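Local structure of small S protein (Podospora anserina, 2WVO) at residues 21-26 against 143-148; 148-151 against 155-158; 195-200 against 217-222. The protein drives heterokaryon incompatibility, triggering a lethal reaction when it meets the prion form of its allelic partner in fused cells of this fungus. One frame throughout, in Å; residues are numbered along the deposited sequence.

Interaction 1. Residues 21-26 against 143-148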
ATOM      1  N   CYS A  21      -6.374  15.058  -0.004  1.00 42.02           N
ATOM      2  CA  CYS A  21      -6.121  14.050   1.046  1.00 42.37           C
ATOM      3  C   CYS A  21      -7.075  14.144   2.238  1.00 42.36           C
ATOM      4  O   CYS A  21      -7.642  13.147   2.688  1.00 42.38           O
ATOM      5  CB  CYS A  21      -4.694  14.179   1.591  1.00 42.14           C
ATOM      6  SG  CYS A  21      -3.428  13.547   0.526  1.00 43.34           S
ATOM      7  N   VAL A  22      -7.220  15.351   2.759  1.00 42.77           N
ATOM      8  CA  VAL A  22      -8.071  15.601   3.916  1.00 42.96           C
ATOM      9  C   VAL A  22      -9.543  15.323   3.580  1.00 43.44           C
ATOM     10  O   VAL A  22     -10.260  14.693   4.360  1.00 43.77           O
ATOM     11  CB  VAL A  22      -7.871  17.051   4.462  1.00 42.92           C
ATOM     12  CG1 VAL A  22      -8.856  17.346   5.596  1.00 42.60           C
ATOM     13  CG2 VAL A  22      -6.430  17.251   4.941  1.00 41.08           C
ATOM     14  N   ALA A  23      -9.974  15.769   2.409  1.00 43.46           N
ATOM     15  CA  ALA A  23     -11.356  15.613   1.984  1.00 44.11           C
ATOM     16  C   ALA A  23     -11.737  14.143   1.717  1.00 44.49           C
ATOM     17  O   ALA A  23     -12.911  13.787   1.800  1.00 44.73           O
ATOM     18  CB  ALA A  23     -11.633  16.491   0.759  1.00 43.26           C
ATOM     19  N   CYS A  24     -10.742  13.311   1.405  1.00 44.86           N
ATOM     20  CA  CYS A  24     -10.916  11.861   1.231  1.00 45.55           C
ATOM     21  C   CYS A  24     -11.536  11.145   2.436  1.00 45.90           C
ATOM     22  O   CYS A  24     -12.167  10.094   2.279  1.00 46.01           O
ATOM     23  CB  CYS A  24      -9.577  11.196   0.920  1.00 45.29           C
ATOM     24  SG  CYS A  24      -9.070  11.290  -0.790  1.00 47.06           S
ATOM     25  N   PHE A  25     -11.353  11.712   3.625  1.00 46.37           N
ATOM     26  CA  PHE A  25     -11.839  11.114   4.861  1.00 46.96           C
ATOM     27  C   PHE A  25     -13.355  11.280   5.041  1.00 48.37           C
ATOM     28  O   PHE A  25     -13.998  10.466   5.699  1.00 48.58           O
ATOM     29  CB  PHE A  25     -11.116  11.728   6.051  1.00 45.62           C
ATOM     30  CG  PHE A  25      -9.722  11.209   6.275  1.00 44.63           C
ATOM     31  CD1 PHE A  25      -8.620  11.864   5.722  1.00 42.92           C
ATOM     32  CD2 PHE A  25      -9.502  10.098   7.088  1.00 42.06           C
ATOM     33  CE1 PHE A  25      -7.322  11.404   5.957  1.00 42.53           C
ATOM     34  CE2 PHE A  25      -8.209   9.627   7.334  1.00 41.06           C
ATOM     35  CZ  PHE A  25      -7.112  10.281   6.767  1.00 42.54           C
ATOM     36  N   GLU A  26     -13.913  12.317   4.429  1.00 50.15           N
ATOM     37  CA  GLU A  26     -15.294  12.732   4.663  1.00 52.45           C
ATOM     38  C   GLU A  26     -16.332  11.643   4.411  1.00 52.96           C
ATOM     39  O   GLU A  26     -17.207  11.406   5.250  1.00 53.24           O
ATOM     40  CB  GLU A  26     -15.632  13.948   3.801  1.00 52.92           C
ATOM     41  CG  GLU A  26     -16.449  15.009   4.516  1.00 57.12           C
ATOM     42  CD  GLU A  26     -15.587  15.908   5.424  1.00 62.65           C
ATOM     43  OE1 GLU A  26     -16.021  16.150   6.579  1.00 63.62           O
ATOM     44  OE2 GLU A  26     -14.486  16.369   4.988  1.00 63.69           O
ATOM     45  N   ALA A 143     -14.529  19.649  -5.756  1.00 78.63           N
ATOM     46  CA  ALA A 143     -15.716  18.905  -6.162  1.00 77.69           C
ATOM     47  C   ALA A 143     -16.015  17.804  -5.140  1.00 76.92           C
ATOM     48  O   ALA A 143     -15.099  17.267  -4.506  1.00 76.84           O
ATOM     49  CB  ALA A 143     -15.508  18.304  -7.550  1.00 77.89           C
ATOM     50  N   LYS A 144     -17.294  17.479  -4.981  1.00 75.68           N
ATOM     51  CA  LYS A 144     -17.720  16.462  -4.020  1.00 74.66           C
ATOM     52  C   LYS A 144     -17.219  15.067  -4.413  1.00 73.19           C
ATOM     53  O   LYS A 144     -17.139  14.726  -5.600  1.00 73.21           O
ATOM     54  CB  LYS A 144     -19.245  16.467  -3.875  1.00 74.75           C
ATOM     55  CG  LYS A 144     -19.764  15.767  -2.623  1.00 75.52           C
ATOM     56  CD  LYS A 144     -21.258  15.993  -2.446  1.00 75.70           C
ATOM     57  CE  LYS A 144     -21.819  15.184  -1.286  1.00 77.39           C
ATOM     58  NZ  LYS A 144     -23.244  15.547  -1.013  1.00 78.27           N
ATOM     59  N   LYS A 145     -16.868  14.278  -3.404  1.00 71.24           N
ATOM     60  CA  LYS A 145     -16.417  12.903  -3.606  1.00 69.19           C
ATOM     61  C   LYS A 145     -17.557  11.933  -3.290  1.00 67.85           C
ATOM     62  O   LYS A 145     -18.547  12.311  -2.652  1.00 67.97           O
ATOM     63  CB  LYS A 145     -15.194  12.625  -2.733  1.00 69.14           C
ATOM     64  CG  LYS A 145     -13.939  13.339  -3.200  1.00 68.52           C
ATOM     65  CD  LYS A 145     -13.088  13.811  -2.032  1.00 67.04           C
ATOM     66  CE  LYS A 145     -11.617  13.937  -2.412  1.00 66.19           C
ATOM     67  NZ  LYS A 145     -11.356  14.777  -3.611  1.00 66.59           N
ATOM     68  N   THR A 146     -17.423  10.689  -3.739  1.00 65.81           N
ATOM     69  CA  THR A 146     -18.483   9.693  -3.553  1.00 63.63           C
ATOM     70  C   THR A 146     -18.213   8.740  -2.370  1.00 61.45           C
ATOM     71  O   THR A 146     -17.067   8.355  -2.102  1.00 61.07           O
ATOM     72  CB  THR A 146     -18.763   8.894  -4.855  1.00 63.75           C
ATOM     73  OG1 THR A 146     -17.655   8.033  -5.134  1.00 64.97           O
ATOM     74  CG2 THR A 146     -18.963   9.840  -6.043  1.00 63.68           C
ATOM     75  N   ALA A 147     -19.286   8.382  -1.672  1.00 58.65           N
ATOM     76  CA  ALA A 147     -19.214   7.500  -0.516  1.00 55.95           C
ATOM     77  C   ALA A 147     -18.757   6.091  -0.879  1.00 53.82           C
ATOM     78  O   ALA A 147     -19.103   5.564  -1.933  1.00 53.75           O
ATOM     79  CB  ALA A 147     -20.557   7.458   0.211  1.00 56.00           C
ATOM     80  N   TRP A 148     -17.968   5.500   0.008  1.00 51.12           N
ATOM     81  CA  TRP A 148     -17.515   4.119  -0.128  1.00 48.68           C
ATOM     82  C   TRP A 148     -17.209   3.594   1.276  1.00 48.10           C
ATOM     83  O   TRP A 148     -17.013   4.376   2.213  1.00 47.30           O
ATOM     84  CB  TRP A 148     -16.285   4.024  -1.055  1.00 47.01           C
ATOM     85  CG  TRP A 148     -15.108   4.745  -0.508  1.00 45.42           C
ATOM     86  CD1 TRP A 148     -14.861   6.098  -0.566  1.00 43.80           C
ATOM     87  CD2 TRP A 148     -14.029   4.168   0.221  1.00 43.40           C
ATOM     88  NE1 TRP A 148     -13.689   6.389   0.080  1.00 43.05           N
ATOM     89  CE2 TRP A 148     -13.152   5.225   0.572  1.00 43.38           C
ATOM     90  CE3 TRP A 148     -13.714   2.859   0.620  1.00 42.23           C
ATOM     91  CZ2 TRP A 148     -11.975   5.011   1.293  1.00 43.22           C
ATOM     92  CZ3 TRP A 148     -12.561   2.650   1.338  1.00 43.37           C
ATOM     93  CH2 TRP A 148     -11.692   3.724   1.663  1.00 43.58           C
TER
HETATM   94  O   HOH W   1     -12.163   8.678  -0.005  1.00 43.44           O
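The indole of Trp148 is joined to Cys24 through one water, which lies at the ring edge in the ring plane. The site belongs to the mainly helical HeLo domain. The water accepts from NE1 of Trp148 at 2.8 Å and donates to the backbone O of Cys24 at 2.7 Å. The carbonyl O of Thr146 also lies at the indole edge, in plane. The Trp148 side chain also packs on Ala94 and Gln95 of helix 75-104. The Phe25 ring has Val22 O at its edge, in plane, and meets Phe91 of helix 75-104 edge-to-face.

The contact joins the type I beta turn from Ala23 to Glu26, which continues from helix 14-23, to the extended loop that leads into strand 148-150. Trp148 also makes backbone hydrogen bonds with Tyr27 and Gln29, part of the pairing of strands 28-30 and 148-150 as a small parallel sheet.

The direct touching is done by the aliphatic part of Lys145. A bend at chi2 (143°) helps bring the chain to Ala23 and Cys24, and a second at chi4 (54°) turns NZ toward Asn20. CD of Lys145 comes to 3.8 Å from the backbone O of Ala23, and CE of Lys145 to 4.1 Å from the CB of Ala23. These are van der Waals contacts; no direct hydrogen bond joins the two segments. NZ of Lys145 is hydrogen-bonded to OD1 of Asn20, on helix 14-23. That bond anchors the far end of the lysine chain on the helix. Beside it, CE of Lys145 rests 4.0 Å from SG of Cys24.

Interaction 2. Residues 148-151 against 155-158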
ATOM      1  N   TRP A 148     -17.968   5.500   0.008  1.00 51.12           N
ATOM      2  CA  TRP A 148     -17.515   4.119  -0.128  1.00 48.68           C
ATOM      3  C   TRP A 148     -17.209   3.594   1.276  1.00 48.10           C
ATOM      4  O   TRP A 148     -17.013   4.376   2.213  1.00 47.30           O
ATOM      5  CB  TRP A 148     -16.285   4.024  -1.055  1.00 47.01           C
ATOM      6  CG  TRP A 148     -15.108   4.745  -0.508  1.00 45.42           C
ATOM      7  CD1 TRP A 148     -14.861   6.098  -0.566  1.00 43.80           C
ATOM      8  CD2 TRP A 148     -14.029   4.168   0.221  1.00 43.40           C
ATOM      9  NE1 TRP A 148     -13.689   6.389   0.080  1.00 43.05           N
ATOM     10  CE2 TRP A 148     -13.152   5.225   0.572  1.00 43.38           C
ATOM     11  CE3 TRP A 148     -13.714   2.859   0.620  1.00 42.23           C
ATOM     12  CZ2 TRP A 148     -11.975   5.011   1.293  1.00 43.22           C
ATOM     13  CZ3 TRP A 148     -12.561   2.650   1.338  1.00 43.37           C
ATOM     14  CH2 TRP A 148     -11.692   3.724   1.663  1.00 43.58           C
ATOM     15  N   ALA A 149     -17.165   2.272   1.406  1.00 47.85           N
ATOM     16  CA  ALA A 149     -17.117   1.609   2.709  1.00 47.96           C
ATOM     17  C   ALA A 149     -15.867   0.768   2.945  1.00 48.18           C
ATOM     18  O   ALA A 149     -15.403   0.051   2.051  1.00 47.93           O
ATOM     19  CB  ALA A 149     -18.372   0.748   2.897  1.00 47.74           C
ATOM     20  N   LEU A 150     -15.327   0.868   4.156  1.00 48.65           N
ATOM     21  CA  LEU A 150     -14.311  -0.064   4.641  1.00 49.41           C
ATOM     22  C   LEU A 150     -15.024  -1.251   5.290  1.00 50.03           C
ATOM     23  O   LEU A 150     -15.802  -1.072   6.233  1.00 50.16           O
ATOM     24  CB  LEU A 150     -13.374   0.615   5.656  1.00 49.19           C
ATOM     25  CG  LEU A 150     -12.396   1.688   5.168  1.00 49.41           C
ATOM     26  CD1 LEU A 150     -11.911   2.565   6.312  1.00 48.57           C
ATOM     27  CD2 LEU A 150     -11.201   1.057   4.445  1.00 49.99           C
ATOM     28  N   TYR A 151     -14.759  -2.455   4.784  1.00 50.77           N
ATOM     29  CA  TYR A 151     -15.461  -3.659   5.251  1.00 51.58           C
ATOM     30  C   TYR A 151     -14.660  -4.560   6.189  1.00 52.69           C
ATOM     31  O   TYR A 151     -15.241  -5.424   6.844  1.00 53.94           O
ATOM     32  CB  TYR A 151     -15.968  -4.494   4.078  1.00 50.22           C
ATOM     33  CG  TYR A 151     -16.994  -3.805   3.228  1.00 49.03           C
ATOM     34  CD1 TYR A 151     -16.644  -3.277   1.984  1.00 46.73           C
ATOM     35  CD2 TYR A 151     -18.317  -3.674   3.661  1.00 46.71           C
ATOM     36  CE1 TYR A 151     -17.580  -2.652   1.189  1.00 45.86           C
ATOM     37  CE2 TYR A 151     -19.263  -3.041   2.867  1.00 46.99           C
ATOM     38  CZ  TYR A 151     -18.883  -2.539   1.627  1.00 47.17           C
ATOM     39  OH  TYR A 151     -19.806  -1.907   0.828  1.00 48.48           O
ATOM     40  N   SER A 155      -8.078  -3.187   6.449  1.00 51.39           N
ATOM     41  CA  SER A 155      -8.187  -2.055   5.522  1.00 51.00           C
ATOM     42  C   SER A 155      -8.073  -0.702   6.234  1.00 50.77           C
ATOM     43  O   SER A 155      -7.342   0.183   5.787  1.00 50.35           O
ATOM     44  CB  SER A 155      -9.499  -2.131   4.740  1.00 51.07           C
ATOM     45  OG  SER A 155      -9.726  -3.432   4.219  1.00 51.63           O
ATOM     46  N   LEU A 156      -8.798  -0.573   7.346  1.00 50.94           N
ATOM     47  CA  LEU A 156      -8.800   0.612   8.213  1.00 51.23           C
ATOM     48  C   LEU A 156      -7.434   0.843   8.884  1.00 51.17           C
ATOM     49  O   LEU A 156      -6.904   1.956   8.823  1.00 50.84           O
ATOM     50  CB  LEU A 156      -9.897   0.436   9.280  1.00 51.06           C
ATOM     51  CG  LEU A 156     -10.402   1.446  10.334  1.00 51.42           C
ATOM     52  CD1 LEU A 156      -9.329   2.301  11.012  1.00 51.86           C
ATOM     53  CD2 LEU A 156     -11.543   2.303   9.824  1.00 51.01           C
ATOM     54  N   GLU A 157      -6.890  -0.204   9.525  1.00 51.04           N
ATOM     55  CA  GLU A 157      -5.543  -0.184  10.128  1.00 51.34           C
ATOM     56  C   GLU A 157      -4.503   0.350   9.138  1.00 50.91           C
ATOM     57  O   GLU A 157      -3.742   1.253   9.457  1.00 50.45           O
ATOM     58  CB  GLU A 157      -5.120  -1.586  10.626  1.00 51.19           C
ATOM     59  CG  GLU A 157      -5.897  -2.138  11.825  1.00 52.56           C
ATOM     60  CD  GLU A 157      -5.397  -3.525  12.331  1.00 52.96           C
ATOM     61  OE1 GLU A 157      -5.474  -4.541  11.597  1.00 54.14           O
ATOM     62  OE2 GLU A 157      -4.948  -3.606  13.496  1.00 55.83           O
ATOM     63  N   LYS A 158      -4.496  -0.206   7.927  1.00 50.93           N
ATOM     64  CA  LYS A 158      -3.577   0.203   6.859  1.00 51.11           C
ATOM     65  C   LYS A 158      -3.641   1.701   6.545  1.00 50.85           C
ATOM     66  O   LYS A 158      -2.599   2.362   6.433  1.00 51.24           O
ATOM     67  CB  LYS A 158      -3.846  -0.640   5.602  1.00 51.71           C
ATOM     68  CG  LYS A 158      -2.905  -0.415   4.418  1.00 52.52           C
ATOM     69  CD  LYS A 158      -2.743  -1.715   3.608  1.00 53.94           C
ATOM     70  CE  LYS A 158      -3.952  -2.000   2.719  1.00 54.94           C
ATOM     71  NZ  LYS A 158      -3.955  -3.385   2.179  1.00 55.07           N
TER
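This is a buried apolar contact between a strand and the helix that follows it. Leu150, the last residue of strand 148-150, meets Ser155 and Leu156 near the start of helix 153-172. Its two methyls divide the work. CD2 of Leu150 lies 3.6 Å from CB of Ser155. CD1 of Leu150 lies 3.5 Å from CD2 of Leu156, and the two leucine side chains are roughly perpendicular. With CG of Leu156 anti to the backbone N (chi1 -173°), its CD2 is brought to this methyl. CB of Leu156 lies 4.2 Å from CD1 of Leu150.

The arrangement is a tight strand-to-helix connection leading out of the two-stranded parallel sheet of the HeLo domain. Strand 148-150 pairs with strand 28-30: Leu150 makes backbone hydrogen bonds with Gln29 and Gly31. Both leucines also touch Leu45 of helix 38-59, and Leu156 reaches Leu30, so helix and sheet share one apolar layer.

No hydrogen bond crosses between the segments. OG of Ser155 is hydrogen-bonded to OD1 of Asp152, just before helix 153-172.

Interaction 3. Residues 195-200 against 217-222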
ATOM      1  N   ALA A 195     -14.119  10.748  30.834  1.00 70.48           N
ATOM      2  CA  ALA A 195     -14.675   9.709  29.980  1.00 69.43           C
ATOM      3  C   ALA A 195     -14.265   9.927  28.524  1.00 68.85           C
ATOM      4  O   ALA A 195     -13.773   9.006  27.871  1.00 68.65           O
ATOM      5  CB  ALA A 195     -16.189   9.677  30.114  1.00 69.53           C
ATOM      6  N   SER A 196     -14.439  11.161  28.042  1.00 67.90           N
ATOM      7  CA  SER A 196     -14.089  11.527  26.673  1.00 66.93           C
ATOM      8  C   SER A 196     -12.582  11.545  26.427  1.00 66.16           C
ATOM      9  O   SER A 196     -12.120  11.124  25.371  1.00 65.85           O
ATOM     10  CB  SER A 196     -14.724  12.867  26.304  1.00 66.88           C
ATOM     11  OG  SER A 196     -16.124  12.719  26.140  1.00 67.06           O
ATOM     12  N   LEU A 197     -11.826  12.008  27.417  1.00 65.60           N
ATOM     13  CA  LEU A 197     -10.368  12.074  27.322  1.00 65.11           C
ATOM     14  C   LEU A 197      -9.712  10.692  27.230  1.00 64.65           C
ATOM     15  O   LEU A 197      -8.706  10.515  26.537  1.00 64.85           O
ATOM     16  CB  LEU A 197      -9.797  12.858  28.505  1.00 65.08           C
ATOM     17  CG  LEU A 197      -9.977  14.384  28.522  1.00 65.41           C
ATOM     18  CD1 LEU A 197      -9.647  14.943  29.896  1.00 65.22           C
ATOM     19  CD2 LEU A 197      -9.130  15.076  27.437  1.00 65.40           C
ATOM     20  N   THR A 198     -10.308   9.723  27.921  1.00 64.09           N
ATOM     21  CA  THR A 198      -9.789   8.362  28.011  1.00 63.35           C
ATOM     22  C   THR A 198     -10.044   7.614  26.711  1.00 63.05           C
ATOM     23  O   THR A 198      -9.200   6.839  26.253  1.00 62.82           O
ATOM     24  CB  THR A 198     -10.436   7.629  29.212  1.00 63.46           C
ATOM     25  OG1 THR A 198     -10.197   8.394  30.401  1.00 62.70           O
ATOM     26  CG2 THR A 198      -9.882   6.207  29.389  1.00 63.06           C
ATOM     27  N   ILE A 199     -11.214   7.866  26.125  1.00 62.77           N
ATOM     28  CA  ILE A 199     -11.581   7.321  24.820  1.00 62.68           C
ATOM     29  C   ILE A 199     -10.669   7.901  23.714  1.00 62.54           C
ATOM     30  O   ILE A 199     -10.195   7.158  22.852  1.00 62.08           O
ATOM     31  CB  ILE A 199     -13.096   7.551  24.506  1.00 62.72           C
ATOM     32  CG1 ILE A 199     -14.001   6.830  25.524  1.00 62.60           C
ATOM     33  CG2 ILE A 199     -13.435   7.119  23.092  1.00 62.56           C
ATOM     34  CD1 ILE A 199     -13.901   5.291  25.545  1.00 62.46           C
ATOM     35  N   LEU A 200     -10.414   9.213  23.770  1.00 62.30           N
ATOM     36  CA  LEU A 200      -9.486   9.880  22.848  1.00 62.17           C
ATOM     37  C   LEU A 200      -8.062   9.336  22.920  1.00 62.22           C
ATOM     38  O   LEU A 200      -7.459   9.043  21.885  1.00 62.44           O
ATOM     39  CB  LEU A 200      -9.436  11.392  23.096  1.00 62.23           C
ATOM     40  CG  LEU A 200     -10.032  12.411  22.121  1.00 62.21           C
ATOM     41  CD1 LEU A 200      -9.496  13.785  22.476  1.00 61.92           C
ATOM     42  CD2 LEU A 200      -9.765  12.105  20.631  1.00 60.57           C
ATOM     43  N   GLN A 217      -1.975  14.142  29.995  1.00 73.22           N
ATOM     44  CA  GLN A 217      -1.665  15.258  30.883  1.00 74.48           C
ATOM     45  C   GLN A 217      -2.941  15.891  31.424  1.00 75.28           C
ATOM     46  O   GLN A 217      -2.988  16.291  32.587  1.00 75.31           O
ATOM     47  CB  GLN A 217      -0.801  16.312  30.183  1.00 74.46           C
ATOM     48  CG  GLN A 217       0.652  15.904  29.986  1.00 74.56           C
ATOM     49  CD  GLN A 217       1.517  17.054  29.506  1.00 74.71           C
ATOM     50  OE1 GLN A 217       1.853  17.144  28.322  1.00 74.61           O
ATOM     51  NE2 GLN A 217       1.882  17.947  30.428  1.00 75.51           N
ATOM     52  N   LYS A 218      -3.977  15.964  30.592  1.00 76.34           N
ATOM     53  CA  LYS A 218      -5.230  16.597  31.003  1.00 77.67           C
ATOM     54  C   LYS A 218      -6.059  15.764  31.991  1.00 78.82           C
ATOM     55  O   LYS A 218      -6.726  16.329  32.863  1.00 78.91           O
ATOM     56  CB  LYS A 218      -6.070  17.021  29.797  1.00 77.57           C
ATOM     57  CG  LYS A 218      -7.044  18.142  30.124  1.00 77.48           C
ATOM     58  CD  LYS A 218      -7.779  18.656  28.902  1.00 77.66           C
ATOM     59  CE  LYS A 218      -8.616  19.876  29.302  1.00 77.67           C
ATOM     60  NZ  LYS A 218      -9.462  20.353  28.183  1.00 78.04           N
ATOM     61  N   ILE A 219      -6.012  14.435  31.869  1.00 80.13           N
ATOM     62  CA  ILE A 219      -6.737  13.556  32.795  1.00 81.51           C
ATOM     63  C   ILE A 219      -6.247  13.705  34.247  1.00 82.55           C
ATOM     64  O   ILE A 219      -6.976  13.381  35.187  1.00 82.62           O
ATOM     65  CB  ILE A 219      -6.717  12.052  32.373  1.00 81.52           C
ATOM     66  CG1 ILE A 219      -5.293  11.482  32.383  1.00 81.65           C
ATOM     67  CG2 ILE A 219      -7.415  11.837  31.015  1.00 81.43           C
ATOM     68  CD1 ILE A 219      -5.222  10.006  32.769  1.00 81.95           C
ATOM     69  N   ASP A 220      -5.022  14.205  34.413  1.00 83.87           N
ATOM     70  CA  ASP A 220      -4.435  14.457  35.736  1.00 85.24           C
ATOM     71  C   ASP A 220      -4.922  15.777  36.340  1.00 86.15           C
ATOM     72  O   ASP A 220      -4.845  15.970  37.553  1.00 86.12           O
ATOM     73  CB  ASP A 220      -2.904  14.430  35.665  1.00 85.24           C
ATOM     74  CG  ASP A 220      -2.373  13.254  34.850  1.00 85.39           C
ATOM     75  OD1 ASP A 220      -3.047  12.201  34.788  1.00 84.92           O
ATOM     76  OD2 ASP A 220      -1.277  13.385  34.266  1.00 85.72           O
ATOM     77  N   ALA A 221      -5.422  16.673  35.485  1.00 87.43           N
ATOM     78  CA  ALA A 221      -6.109  17.902  35.915  1.00 88.69           C
ATOM     79  C   ALA A 221      -7.475  17.610  36.569  1.00 89.59           C
ATOM     80  O   ALA A 221      -8.287  18.522  36.794  1.00 89.63           O
ATOM     81  CB  ALA A 221      -6.260  18.877  34.742  1.00 88.60           C
ATOM     82  N   ILE A 222      -7.715  16.324  36.843  1.00 90.68           N
ATOM     83  CA  ILE A 222      -8.834  15.852  37.673  1.00 91.59           C
ATOM     84  C   ILE A 222      -8.372  14.755  38.648  1.00 92.00           C
ATOM     85  O   ILE A 222      -8.666  14.835  39.846  1.00 92.08           O
ATOM     86  CB  ILE A 222     -10.100  15.430  36.852  1.00 91.61           C
ATOM     87  CG1 ILE A 222      -9.747  15.166  35.376  1.00 91.76           C
ATOM     88  CG2 ILE A 222     -11.187  16.507  36.981  1.00 91.82           C
ATOM     89  CD1 ILE A 222     -10.933  14.786  34.476  1.00 91.66           C
TER
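Leu197 of helix 194-204 forms the tight part of this contact, packing against Lys218 and Ile219 in the C-terminal part of helix 209-218 and just beyond. The two helices are the last in the modelled chain and make a helix-to-helix contact at the C-terminal end of the globular domain. CB of Leu197 is 3.6 Å from CG2 of Ile219, and CD1 of Leu197 is 4.0 Å from CG2 of Ile219. The two side chains run antiparallel past one another. The rotation that sets CG1 of Ile219 between its backbone N and carbonyl carbon (chi1 64°) presents CG2 to Leu197.

The outer side is looser. Thr198 is exposed, and its OG1 comes only to 4.5 Å from CG2 of Ile219; that hydroxyl is hydrogen-bonded to the backbone O of Glu194. No hydrogen bond joins the two segments.

Lys218 bounds the apolar patch with its aliphatic chain, which is extended beyond CG and passes nearly square to Leu197. Its ammonium group runs on to the loop before helix 194-204, where NZ is hydrogen-bonded to the carbonyl O atoms of Val191 and Ile188. Midway along that chain, CD of Lys218 sits 4.1 Å from CD2 of Leu197.

In the fold
Interactions 1 and 2 are neighbours. Their centres are 14 Å apart and they share Trp148, where the loop of interaction 1 becomes the strand of interaction 2. Interaction 1 involves the loop leading into strand 148-150, interaction 2 the strand and the helix after it. Interaction 3 follows later in the chain. Its centre is 31 Å from that of interaction 1, on the opposite side of the chain's centre, and 28 Å from that of interaction 2. The nearest atoms are about 14 Å and 13 Å away, so it touches neither. Interaction 2 lies near the second subunit, where Lys158 packs on Gln162 of that chain; no other chain of the assembly touches the segments of interactions 1 and 3.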